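Local coordinates for lipoate-protein ligase, putative (Streptococcus pneumoniae, PDB 1VQZ) that is a putative lipoate-protein ligase, built from a catalytic domain of the lipoyl protein ligase A/B family and a bacterial lipoate protein ligase C-terminal region, at residues Asp90-Asn95 / Ile204-Phe209; Ile118-Gln123 / Asp211-Tyr216; Leu124-Glu129 / Glu199-Ile204; Leu162-Leu167 / Asn195-Leu200. One frame throughout, in Å; residues are numbered along the deposited sequence. Where two conformers were deposited one is given.

Overall arrangement
All four contacts fall within the lipoyl protein ligase A/B catalytic region, on one side of the chain's centre, and show how the loop and helix at 195-216 are held to the sheet and to helix 110-123. Contact 1 sets the start of strand 93-101 against the start of helix 206-220; contact 2, centred about 13 Å away, packs helix 110-123 on that same helix. Contacts 3 and 4, centres about 10 Å apart, share Glu199 and Leu200. Contacts 1 and 4 lie closest, about 9 Å between centres. Along 195-216 the partners come as 162-167, 124-129, 90-95 and 118-123, so one continuous stretch joins loops, sheet and helix of the catalytic region.

Contact 1. Residues Asp90-Asn95 / Ile204-Phe209; sequences DLNNLN and ITVEKF
Val206 meets segment 90-95 with both of its methyl groups. Val206 CG1 lies 3.6 Å from the carbonyl oxygen Leu91 O and also touches Asn92 OD1, while Val206 CG2 faces the Leu94 side chain, 4.2 Å from Leu94 CB. Chi1 of 64° puts CG1 in the crowded position between backbone N and carbonyl carbon, from which it reaches the polar turn, and leaves CG2 anti to the backbone N, directed at the leucine. Further along, Leu94 CD2 packs at 3.9 Å from Phe209 CD2, the two side chains crossing obliquely.

No direct hydrogen bond joins the segments; two waters do that work. One donates to Asn92 OD1 and accepts from Val206 N at 3.0 Å, so a backbone N-H of the first helical turn is satisfied through solvent. The other donates to both Leu91 O and Glu207 OE2, the latter at 2.7 Å.

The contact joins two beginnings, that of strand 93-101 in the mixed sheet and that of helix 206-220 lying against it. On the helix side Thr205 is the N-cap, its OG1 accepting from Lys208 N at 3.1 Å. On the strand side a type I turn runs from Asp90 to Asn93, reinforced by an Asx turn in which Asn92 N gives a 2.8 Å bond to Asp90 OD1, approaching from above the carboxylate plane. The other carboxylate oxygen, Asp90 OD2, accepts from Asp166 N. Farther out, Phe163 packs on Val206, Leu46 of strand 42-47 on Leu94, and Thr120 and Leu121 of helix 110-123 on Phe209.

Contact 2. Residues Ile118-Gln123 / Asp211-Tyr216; sequences INTLAQ and DLLLEY. With EDO (1,2-ethanediol), chain E.
This is a helix-helix packing contact in the catalytic domain, between the C-terminal end of helix 110-123 and the middle of helix 206-220. The short segments approach to 9.8 Å between axes, with their N-to-C directions 121° apart. Thr120 stands where the backbones come nearest, and its two branches divide the work: Thr120 CG2 rests 3.9 Å from Leu212 CB, while Thr120 OG1 lies 3.3 Å from Leu213 CD2 and also borders Tyr216 CB. That hydroxyl is nonetheless satisfied within its own helix, by a hydrogen bond with Pro116 O. Leu213 crosses the threonine at about a right angle and continues to Phe113 and Val117.

Gln123 NE2 passes 4.0 Å from Leu212 CD2, and Leu212 also touches Leu124 and Ile204 in the adjoining loops.

Tyr216 runs alongside Thr120, in the opposite direction, to Asn119. Its CG is anti to the backbone N (chi1 -166°), and the ring then runs past Asn119 CB, which lies 3.6 Å from Tyr216 CE2. The amide and ring planes are 54° apart. Tyr216 OH accepts a short, nearly straight 2.6 Å hydrogen bond from Asn119 ND2, the hydroxyl oxygen lying almost in the amide plane of Asn119.

Contact 3. Residues Leu124-Glu129 / Glu199-Ile204; sequences LGVKAE and ELPKKI. With EDO (1,2-ethanediol), chain R.
Leu124 touches segment 199-204 through CB and one of its methyls, CD1. Leu124 CB lies 3.7 Å from Leu200 CD2. The chain then extends, chi2 being 174°, and Leu124 CD1 reaches both the same leucine methyl and Ile204 CD1, the latter at 4.1 Å and on a side chain crossing Leu124 at about a right angle.

The backbone of Leu124 meets the proline that follows Leu200: Leu124 O is 3.3 Å from Pro201 CD, and it accepts a water bond of 2.6 Å, the same water accepting from Lys202 N. Gly125, with positive phi, closes helix 110-123 in a Schellman motif; a CB here would lie only 3.1 Å from Pro201 CG and press on the preceding carbonyl O. Val126 CG2 turns onto the other chain, 3.5 Å from Glu199 O, and within packing distance of Leu200 CD2 and Pro201 CD. Glu199 OE2 makes a salt bridge with Lys141 and a hydrogen bond with Thr194; a 1,2-ethanediol, probably from the crystallisation liquor, donates to OE1 through O2 and to OE2 through O1.

The contact lies near the surface, where the link from helix 110-123 to strand 128-131 borders the loop entering helix 206-220: Leu121, Ile138 of strand 135-138, and Phe209 and Leu212 flank it.

Contact 4. Residues Leu162-Leu167 / Asn195-Leu200; sequences LFDVDL and NIINEL. With EDO (1,2-ethanediol), chain R.
Asn195 uses both ends of its amide on the backbone of Val165. Asn195 OD1 accepts from Val165 N at 2.9 Å, the donor standing well above the carbonyl plane, and Asn195 ND2 returns a 3.0 Å bond to Val165 O, placed in the carbonyl plane on a lone pair but tilted from the amide plane of Asn195. Leu162 CB lies 3.3 Å from Asn195 OD1, whereas Leu167 reaches the other end tip to tip, its CG 3.7 Å from Asn195 ND2.

Beside it the backbones pair directly. Ile196 N donates to Leu162 O at 2.8 Å in an almost straight bond, and Ile197 N to Phe163 O at 3.0 Å. Ile196 O is itself used twice, by Glu199 N and Leu200 N, within the turn that follows.

Phe163 CG is anti to the backbone N (chi1 -173°), and the ring crosses Ile196 and Leu200 at about right angles: Phe163 CD2 is 3.8 Å from Ile196 CB, and CZ meets Leu200 CD1. Asn92 O accepts from Asp164 N, linking this loop to the turn before strand 93-101.

Four hydrogen bonds thus join the end of strand 154-162 and the loop after it to the irregular segment 195-200. The two from the buried Asn195 amide are bent, 148° at OD1 and 136° from ND2, yet together are consistent with a fixed orientation for that group.

Contact 1. Residues Asp90-Asn95 / Ile204-Phe209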
# COMPACT_ATOMS: atom_id res chain seq x y z
N ASP A 90 -7.97 0.13 -12.18
CA ASP A 90 -8.89 -0.34 -13.17
C ASP A 90 -8.29 -1.52 -13.93
O ASP A 90 -7.18 -1.99 -13.61
CB ASP A 90 -9.42 0.84 -14.04
CG ASP A 90 -8.41 1.37 -15.08
OD1 ASP A 90 -7.36 0.78 -15.34
OD2 ASP A 90 -8.71 2.45 -15.66
N LEU A 91 -9.01 -1.99 -14.96
CA LEU A 91 -8.58 -3.16 -15.70
C LEU A 91 -7.27 -2.95 -16.49
O LEU A 91 -6.75 -3.91 -17.03
CB LEU A 91 -9.68 -3.64 -16.64
CG LEU A 91 -10.89 -4.24 -15.93
CD1 LEU A 91 -11.86 -4.76 -17.00
CD2 LEU A 91 -10.52 -5.40 -14.93
N ASN A 92 -6.78 -1.71 -16.56
CA ASN A 92 -5.52 -1.39 -17.21
C ASN A 92 -4.41 -0.95 -16.23
O ASN A 92 -3.35 -0.37 -16.63
CB ASN A 92 -5.77 -0.34 -18.29
CG ASN A 92 -6.46 -0.91 -19.47
OD1 ASN A 92 -5.93 -1.80 -20.11
ND2 ASN A 92 -7.66 -0.43 -19.78
N ASN A 93 -4.63 -1.30 -14.97
CA ASN A 93 -3.64 -1.13 -13.89
C ASN A 93 -3.13 -2.50 -13.54
O ASN A 93 -3.91 -3.34 -13.11
CB ASN A 93 -4.30 -0.49 -12.68
CG ASN A 93 -3.34 -0.33 -11.51
OD1 ASN A 93 -2.50 0.54 -11.53
ND2 ASN A 93 -3.52 -1.12 -10.48
N LEU A 94 -1.84 -2.74 -13.72
CA LEU A 94 -1.25 -4.05 -13.50
C LEU A 94 -0.53 -4.03 -12.18
O LEU A 94 0.45 -3.29 -12.01
CB LEU A 94 -0.27 -4.42 -14.62
CG LEU A 94 0.39 -5.80 -14.52
CD1 LEU A 94 -0.63 -6.87 -14.47
CD2 LEU A 94 1.37 -6.01 -15.70
N ASN A 95 -1.04 -4.82 -11.24
CA ASN A 95 -0.49 -4.98 -9.90
C ASN A 95 0.62 -6.02 -9.91
O ASN A 95 0.53 -7.02 -10.62
CB ASN A 95 -1.63 -5.39 -8.92
CG ASN A 95 -2.71 -4.30 -8.80
OD1 ASN A 95 -3.88 -4.49 -9.17
ND2 ASN A 95 -2.29 -3.15 -8.37
N ILE A 204 0.04 -2.77 -27.58
CA ILE A 204 -0.34 -4.08 -27.08
C ILE A 204 -1.23 -3.90 -25.88
O ILE A 204 -1.34 -2.79 -25.35
CB ILE A 204 0.88 -4.92 -26.69
CG1 ILE A 204 1.67 -4.22 -25.58
CG2 ILE A 204 1.74 -5.18 -27.95
CD1 ILE A 204 2.82 -5.09 -25.02
N THR A 205 -1.87 -5.01 -25.48
CA THR A 205 -2.73 -5.03 -24.32
C THR A 205 -1.95 -5.23 -23.04
O THR A 205 -0.81 -5.67 -23.02
CB THR A 205 -3.77 -6.15 -24.35
OG1 THR A 205 -3.10 -7.41 -24.35
CG2 THR A 205 -4.68 -6.03 -25.54
N VAL A 206 -2.58 -4.82 -21.97
CA VAL A 206 -2.07 -5.01 -20.64
C VAL A 206 -1.82 -6.50 -20.35
O VAL A 206 -0.83 -6.83 -19.70
CB VAL A 206 -3.03 -4.39 -19.59
CG1 VAL A 206 -4.42 -5.08 -19.57
CG2 VAL A 206 -2.36 -4.34 -18.22
N GLU A 207 -2.67 -7.39 -20.85
CA GLU A 207 -2.45 -8.84 -20.67
C GLU A 207 -1.20 -9.33 -21.35
O GLU A 207 -0.49 -10.17 -20.82
CB GLU A 207 -3.62 -9.66 -21.22
CG GLU A 207 -4.95 -9.51 -20.47
CD GLU A 207 -5.74 -8.25 -20.90
OE1 GLU A 207 -5.29 -7.50 -21.80
OE2 GLU A 207 -6.81 -7.99 -20.32
N LYS A 208 -0.95 -8.82 -22.56
CA LYS A 208 0.27 -9.13 -23.30
C LYS A 208 1.49 -8.64 -22.53
O LYS A 208 2.47 -9.37 -22.36
CB LYS A 208 0.22 -8.47 -24.69
CG LYS A 208 1.46 -8.71 -25.56
CD LYS A 208 1.72 -10.21 -25.92
CE LYS A 208 3.07 -10.38 -26.59
NZ LYS A 208 3.28 -11.73 -27.19
N PHE A 209 1.42 -7.39 -22.06
CA PHE A 209 2.50 -6.83 -21.26
C PHE A 209 2.78 -7.70 -19.99
O PHE A 209 3.93 -8.03 -19.68
CB PHE A 209 2.16 -5.39 -20.87
CG PHE A 209 3.27 -4.70 -20.11
CD1 PHE A 209 4.47 -4.42 -20.75
CD2 PHE A 209 3.16 -4.41 -18.77
CE1 PHE A 209 5.55 -3.81 -20.06
CE2 PHE A 209 4.21 -3.79 -18.08
CZ PHE A 209 5.42 -3.50 -18.73
O HOH W 1 -7.48 -6.58 -18.13
O HOH W 2 -5.11 -3.23 -22.28

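Contact 2. Residues Ile118-Gln123 / Asp211-Tyr216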
# COMPACT_ATOMS: atom_id res chain seq x y z
N ILE A 118 12.50 -2.92 -16.79
CA ILE A 118 13.28 -2.01 -17.67
C ILE A 118 13.59 -2.70 -18.98
O ILE A 118 13.53 -2.08 -20.06
CB ILE A 118 14.64 -1.57 -17.01
CG1 ILE A 118 14.46 -0.69 -15.77
CG2 ILE A 118 15.55 -0.83 -18.01
CD1 ILE A 118 13.31 0.27 -15.82
N ASN A 119 13.97 -3.96 -18.87
CA ASN A 119 14.40 -4.75 -20.00
C ASN A 119 13.23 -5.18 -20.90
O ASN A 119 13.35 -5.08 -22.13
CB ASN A 119 15.18 -5.97 -19.52
CG ASN A 119 16.61 -5.62 -19.05
OD1 ASN A 119 17.11 -4.52 -19.28
ND2 ASN A 119 17.27 -6.58 -18.41
N THR A 120 12.14 -5.65 -20.29
CA THR A 120 10.85 -5.88 -21.00
C THR A 120 10.50 -4.62 -21.82
O THR A 120 10.29 -4.71 -23.03
CB THR A 120 9.70 -6.24 -20.01
OG1 THR A 120 10.04 -7.41 -19.25
CG2 THR A 120 8.34 -6.51 -20.74
N LEU A 121 10.52 -3.45 -21.18
CA LEU A 121 10.23 -2.19 -21.88
C LEU A 121 11.27 -1.85 -22.96
O LEU A 121 10.90 -1.38 -24.05
CB LEU A 121 10.10 -1.02 -20.88
CG LEU A 121 8.81 -1.07 -20.04
CD1 LEU A 121 8.85 -0.08 -18.93
CD2 LEU A 121 7.56 -0.84 -20.89
N ALA A 122 12.55 -2.13 -22.70
CA ALA A 122 13.56 -1.88 -23.72
C ALA A 122 13.37 -2.76 -24.95
O ALA A 122 13.64 -2.32 -26.06
CB ALA A 122 15.00 -2.03 -23.17
N GLN A 123 12.95 -4.01 -24.76
CA GLN A 123 12.55 -4.87 -25.89
C GLN A 123 11.45 -4.19 -26.73
O GLN A 123 11.38 -4.37 -27.94
CB GLN A 123 11.99 -6.21 -25.39
CG GLN A 123 11.72 -7.28 -26.48
CD GLN A 123 10.27 -7.85 -26.54
OE1 GLN A 123 9.30 -7.08 -26.59
NE2 GLN A 123 10.13 -9.19 -26.59
N ASP A 211 2.12 -10.89 -19.53
CA ASP A 211 2.71 -12.14 -19.94
C ASP A 211 4.18 -11.99 -20.37
O ASP A 211 4.97 -12.89 -20.10
CB ASP A 211 1.85 -12.79 -21.00
CG ASP A 211 0.49 -13.25 -20.43
OD1 ASP A 211 0.31 -13.18 -19.20
OD2 ASP A 211 -0.38 -13.74 -21.18
N LEU A 212 4.54 -10.87 -21.02
CA LEU A 212 5.96 -10.61 -21.34
C LEU A 212 6.78 -10.44 -20.08
O LEU A 212 7.88 -10.94 -19.98
CB LEU A 212 6.13 -9.35 -22.19
CG LEU A 212 5.85 -9.44 -23.67
CD1 LEU A 212 5.66 -8.01 -24.31
CD2 LEU A 212 6.90 -10.22 -24.44
N LEU A 213 6.23 -9.75 -19.09
CA LEU A 213 6.93 -9.63 -17.79
C LEU A 213 7.14 -10.99 -17.12
O LEU A 213 8.24 -11.27 -16.63
CB LEU A 213 6.16 -8.74 -16.83
CG LEU A 213 6.39 -7.26 -16.83
CD1 LEU A 213 5.60 -6.69 -15.65
CD2 LEU A 213 7.90 -6.93 -16.72
N LEU A 214 6.10 -11.80 -17.07
CA LEU A 214 6.19 -13.13 -16.46
C LEU A 214 7.20 -13.93 -17.25
O LEU A 214 8.08 -14.58 -16.66
CB LEU A 214 4.83 -13.83 -16.41
CG LEU A 214 4.85 -15.22 -15.73
CD1 LEU A 214 5.25 -15.10 -14.25
CD2 LEU A 214 3.53 -15.96 -15.83
N GLU A 215 7.11 -13.89 -18.58
CA GLU A 215 8.08 -14.63 -19.43
C GLU A 215 9.52 -14.16 -19.12
O GLU A 215 10.46 -14.97 -18.98
CB GLU A 215 7.76 -14.49 -20.94
CG GLU A 215 6.75 -15.55 -21.49
CD GLU A 215 7.17 -17.05 -21.26
OE1 GLU A 215 8.29 -17.45 -21.73
OE2 GLU A 215 6.39 -17.82 -20.62
N TYR A 216 9.71 -12.85 -18.96
CA TYR A 216 11.02 -12.39 -18.52
C TYR A 216 11.45 -12.97 -17.17
O TYR A 216 12.62 -13.38 -17.01
CB TYR A 216 11.08 -10.86 -18.45
CG TYR A 216 12.50 -10.36 -18.34
CD1 TYR A 216 13.17 -10.37 -17.11
CD2 TYR A 216 13.19 -9.92 -19.46
CE1 TYR A 216 14.49 -9.92 -16.99
CE2 TYR A 216 14.53 -9.46 -19.35
CZ TYR A 216 15.16 -9.47 -18.11
OH TYR A 216 16.45 -9.00 -18.00
C1 EDO E . 3.08 -16.31 -19.37
O1 EDO E . 3.79 -15.98 -20.55
C2 EDO E . 1.97 -17.31 -19.69
O2 EDO E . 1.45 -17.86 -18.46

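Contact 3. Residues Leu124-Glu129 / Glu199-Ile204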
# COMPACT_ATOMS: atom_id res chain seq x y z
N LEU A 124 10.56 -3.47 -26.05
CA LEU A 124 9.42 -2.84 -26.68
C LEU A 124 9.72 -1.45 -27.26
O LEU A 124 8.83 -0.80 -27.78
CB LEU A 124 8.26 -2.82 -25.68
CG LEU A 124 7.77 -4.21 -25.22
CD1 LEU A 124 6.71 -4.14 -24.11
CD2 LEU A 124 7.24 -5.05 -26.40
N GLY A 125 10.98 -1.03 -27.22
CA GLY A 125 11.40 0.28 -27.74
C GLY A 125 11.23 1.46 -26.79
O GLY A 125 11.20 2.61 -27.23
N VAL A 126 11.16 1.17 -25.48
CA VAL A 126 10.90 2.17 -24.44
C VAL A 126 12.04 2.16 -23.42
O VAL A 126 12.37 1.11 -22.90
CB VAL A 126 9.59 1.84 -23.69
CG1 VAL A 126 9.37 2.80 -22.49
CG2 VAL A 126 8.40 1.91 -24.66
N LYS A 127 12.60 3.33 -23.14
CA LYS A 127 13.71 3.48 -22.17
C LYS A 127 13.13 3.90 -20.81
O LYS A 127 12.66 5.03 -20.64
CB LYS A 127 14.73 4.51 -22.69
N ALA A 128 13.10 2.96 -19.86
CA ALA A 128 12.67 3.28 -18.52
C ALA A 128 13.88 3.32 -17.55
O ALA A 128 14.91 2.71 -17.82
CB ALA A 128 11.61 2.29 -18.06
N GLU A 129 13.73 4.04 -16.44
CA GLU A 129 14.81 4.23 -15.47
C GLU A 129 14.33 4.09 -14.01
O GLU A 129 13.20 4.47 -13.65
CB GLU A 129 15.51 5.58 -15.68
N GLU A 199 3.65 5.37 -24.31
CA GLU A 199 5.08 5.45 -24.59
C GLU A 199 5.52 4.38 -25.61
O GLU A 199 6.58 4.48 -26.22
CB GLU A 199 5.84 5.30 -23.28
CG GLU A 199 5.44 6.27 -22.19
CD GLU A 199 5.70 7.72 -22.53
OE1 GLU A 199 6.40 7.98 -23.53
OE2 GLU A 199 5.22 8.60 -21.77
N LEU A 200 4.69 3.33 -25.74
CA LEU A 200 4.94 2.24 -26.66
C LEU A 200 4.82 2.68 -28.12
O LEU A 200 3.76 3.15 -28.52
CB LEU A 200 3.95 1.10 -26.43
CG LEU A 200 4.08 0.32 -25.15
CD1 LEU A 200 2.85 -0.56 -24.98
CD2 LEU A 200 5.33 -0.54 -25.16
N PRO A 201 5.87 2.47 -28.92
CA PRO A 201 5.75 2.65 -30.37
C PRO A 201 4.68 1.74 -31.05
O PRO A 201 4.03 2.17 -32.00
CB PRO A 201 7.16 2.32 -30.89
CG PRO A 201 8.05 2.25 -29.71
CD PRO A 201 7.23 2.05 -28.51
N LYS A 202 4.54 0.50 -30.59
CA LYS A 202 3.46 -0.39 -31.05
C LYS A 202 2.50 -0.77 -29.90
O LYS A 202 2.94 -1.09 -28.78
CB LYS A 202 4.04 -1.65 -31.69
N LYS A 203 1.20 -0.74 -30.20
CA LYS A 203 0.20 -0.99 -29.20
C LYS A 203 0.07 -2.47 -28.87
O LYS A 203 -0.02 -3.28 -29.74
CB LYS A 203 -1.17 -0.46 -29.65
N ILE A 204 0.04 -2.77 -27.58
CA ILE A 204 -0.34 -4.08 -27.08
C ILE A 204 -1.23 -3.90 -25.88
O ILE A 204 -1.34 -2.79 -25.35
CB ILE A 204 0.88 -4.92 -26.69
CG1 ILE A 204 1.67 -4.22 -25.58
CG2 ILE A 204 1.74 -5.18 -27.95
CD1 ILE A 204 2.82 -5.09 -25.02
C1 EDO R . 4.06 11.11 -24.85
O1 EDO R . 3.51 10.57 -23.64
C2 EDO R . 5.42 10.47 -25.19
O2 EDO R . 6.43 10.80 -24.22
O HOH W 3 6.58 -1.36 -28.99

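Contact 4. Residues Leu162-Leu167 / Asn195-Leu200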
# COMPACT_ATOMS: atom_id res chain seq x y z
N LEU A 162 1.23 1.45 -14.36
CA LEU A 162 0.18 2.19 -15.10
C LEU A 162 0.34 1.86 -16.56
O LEU A 162 1.24 2.36 -17.21
CB LEU A 162 0.27 3.71 -14.89
CG LEU A 162 0.35 4.21 -13.43
CD1 LEU A 162 0.48 5.75 -13.38
CD2 LEU A 162 -0.83 3.73 -12.64
N PHE A 163 -0.55 0.99 -17.05
CA PHE A 163 -0.52 0.61 -18.41
C PHE A 163 -1.45 1.47 -19.26
O PHE A 163 -1.00 2.04 -20.26
CB PHE A 163 -0.72 -0.89 -18.59
CG PHE A 163 -0.52 -1.34 -20.01
CD1 PHE A 163 -1.57 -1.32 -20.91
CD2 PHE A 163 0.74 -1.73 -20.43
CE1 PHE A 163 -1.34 -1.67 -22.24
CE2 PHE A 163 0.98 -2.06 -21.74
CZ PHE A 163 -0.05 -2.03 -22.64
N ASP A 164 -2.71 1.58 -18.87
CA ASP A 164 -3.63 2.52 -19.53
C ASP A 164 -4.78 2.90 -18.60
O ASP A 164 -5.96 2.83 -18.94
CB ASP A 164 -4.18 1.94 -20.85
CG ASP A 164 -4.88 3.00 -21.76
OD1 ASP A 164 -4.78 4.23 -21.53
OD2 ASP A 164 -5.49 2.56 -22.78
N VAL A 165 -4.40 3.29 -17.40
CA VAL A 165 -5.35 3.60 -16.37
C VAL A 165 -6.04 4.92 -16.74
O VAL A 165 -5.41 5.85 -17.28
CB VAL A 165 -4.62 3.71 -15.00
CG1 VAL A 165 -5.62 3.99 -13.85
CG2 VAL A 165 -3.82 2.44 -14.75
N ASP A 166 -7.32 5.04 -16.41
CA ASP A 166 -7.99 6.34 -16.48
C ASP A 166 -7.52 7.18 -15.29
O ASP A 166 -7.91 6.94 -14.15
CB ASP A 166 -9.49 6.14 -16.52
CG ASP A 166 -10.27 7.42 -16.77
OD1 ASP A 166 -9.69 8.54 -16.77
OD2 ASP A 166 -11.50 7.28 -16.93
N LEU A 167 -6.66 8.15 -15.56
CA LEU A 167 -6.04 8.96 -14.51
C LEU A 167 -6.99 10.07 -14.01
O LEU A 167 -6.60 10.82 -13.12
CB LEU A 167 -4.73 9.60 -15.01
CG LEU A 167 -3.66 8.66 -15.57
CD1 LEU A 167 -2.46 9.47 -16.17
CD2 LEU A 167 -3.21 7.65 -14.54
N ASN A 195 1.20 6.62 -18.62
CA ASN A 195 0.79 5.26 -18.89
C ASN A 195 1.72 4.65 -19.93
O ASN A 195 2.15 5.31 -20.89
CB ASN A 195 -0.67 5.25 -19.39
CG ASN A 195 -1.68 5.25 -18.25
OD1 ASN A 195 -1.71 4.32 -17.46
ND2 ASN A 195 -2.53 6.27 -18.18
N ILE A 196 2.09 3.40 -19.70
CA ILE A 196 2.96 2.68 -20.62
C ILE A 196 2.44 2.77 -22.05
O ILE A 196 3.21 3.07 -22.98
CB ILE A 196 3.20 1.20 -20.16
CG1 ILE A 196 3.98 1.20 -18.83
CG2 ILE A 196 3.97 0.40 -21.26
CD1 ILE A 196 3.88 -0.05 -18.00
N ILE A 197 1.13 2.55 -22.24
CA ILE A 197 0.57 2.47 -23.61
C ILE A 197 0.90 3.72 -24.47
O ILE A 197 1.09 3.64 -25.68
CB ILE A 197 -0.98 2.23 -23.59
CG1 ILE A 197 -1.46 1.60 -24.90
CG2 ILE A 197 -1.74 3.53 -23.31
CD1 ILE A 197 -2.90 1.18 -24.88
N ASN A 198 1.04 4.85 -23.81
CA ASN A 198 1.35 6.09 -24.47
C ASN A 198 2.80 6.22 -24.86
O ASN A 198 3.14 7.08 -25.62
CB ASN A 198 0.96 7.25 -23.56
CG ASN A 198 -0.55 7.33 -23.35
OD1 ASN A 198 -1.33 6.99 -24.27
ND2 ASN A 198 -0.97 7.78 -22.17
N GLU A 199 3.65 5.37 -24.31
CA GLU A 199 5.08 5.45 -24.59
C GLU A 199 5.52 4.38 -25.61
O GLU A 199 6.58 4.48 -26.22
CB GLU A 199 5.84 5.30 -23.28
CG GLU A 199 5.44 6.27 -22.19
CD GLU A 199 5.70 7.72 -22.53
OE1 GLU A 199 6.40 7.98 -23.53
OE2 GLU A 199 5.22 8.60 -21.77
N LEU A 200 4.69 3.33 -25.74
CA LEU A 200 4.94 2.24 -26.66
C LEU A 200 4.82 2.68 -28.12
O LEU A 200 3.76 3.15 -28.52
CB LEU A 200 3.95 1.10 -26.43
CG LEU A 200 4.08 0.32 -25.15
CD1 LEU A 200 2.85 -0.56 -24.98
CD2 LEU A 200 5.33 -0.54 -25.16
C1 EDO R . 4.06 11.11 -24.85
O1 EDO R . 3.51 10.57 -23.64
C2 EDO R . 5.42 10.47 -25.19
O2 EDO R . 6.43 10.80 -24.22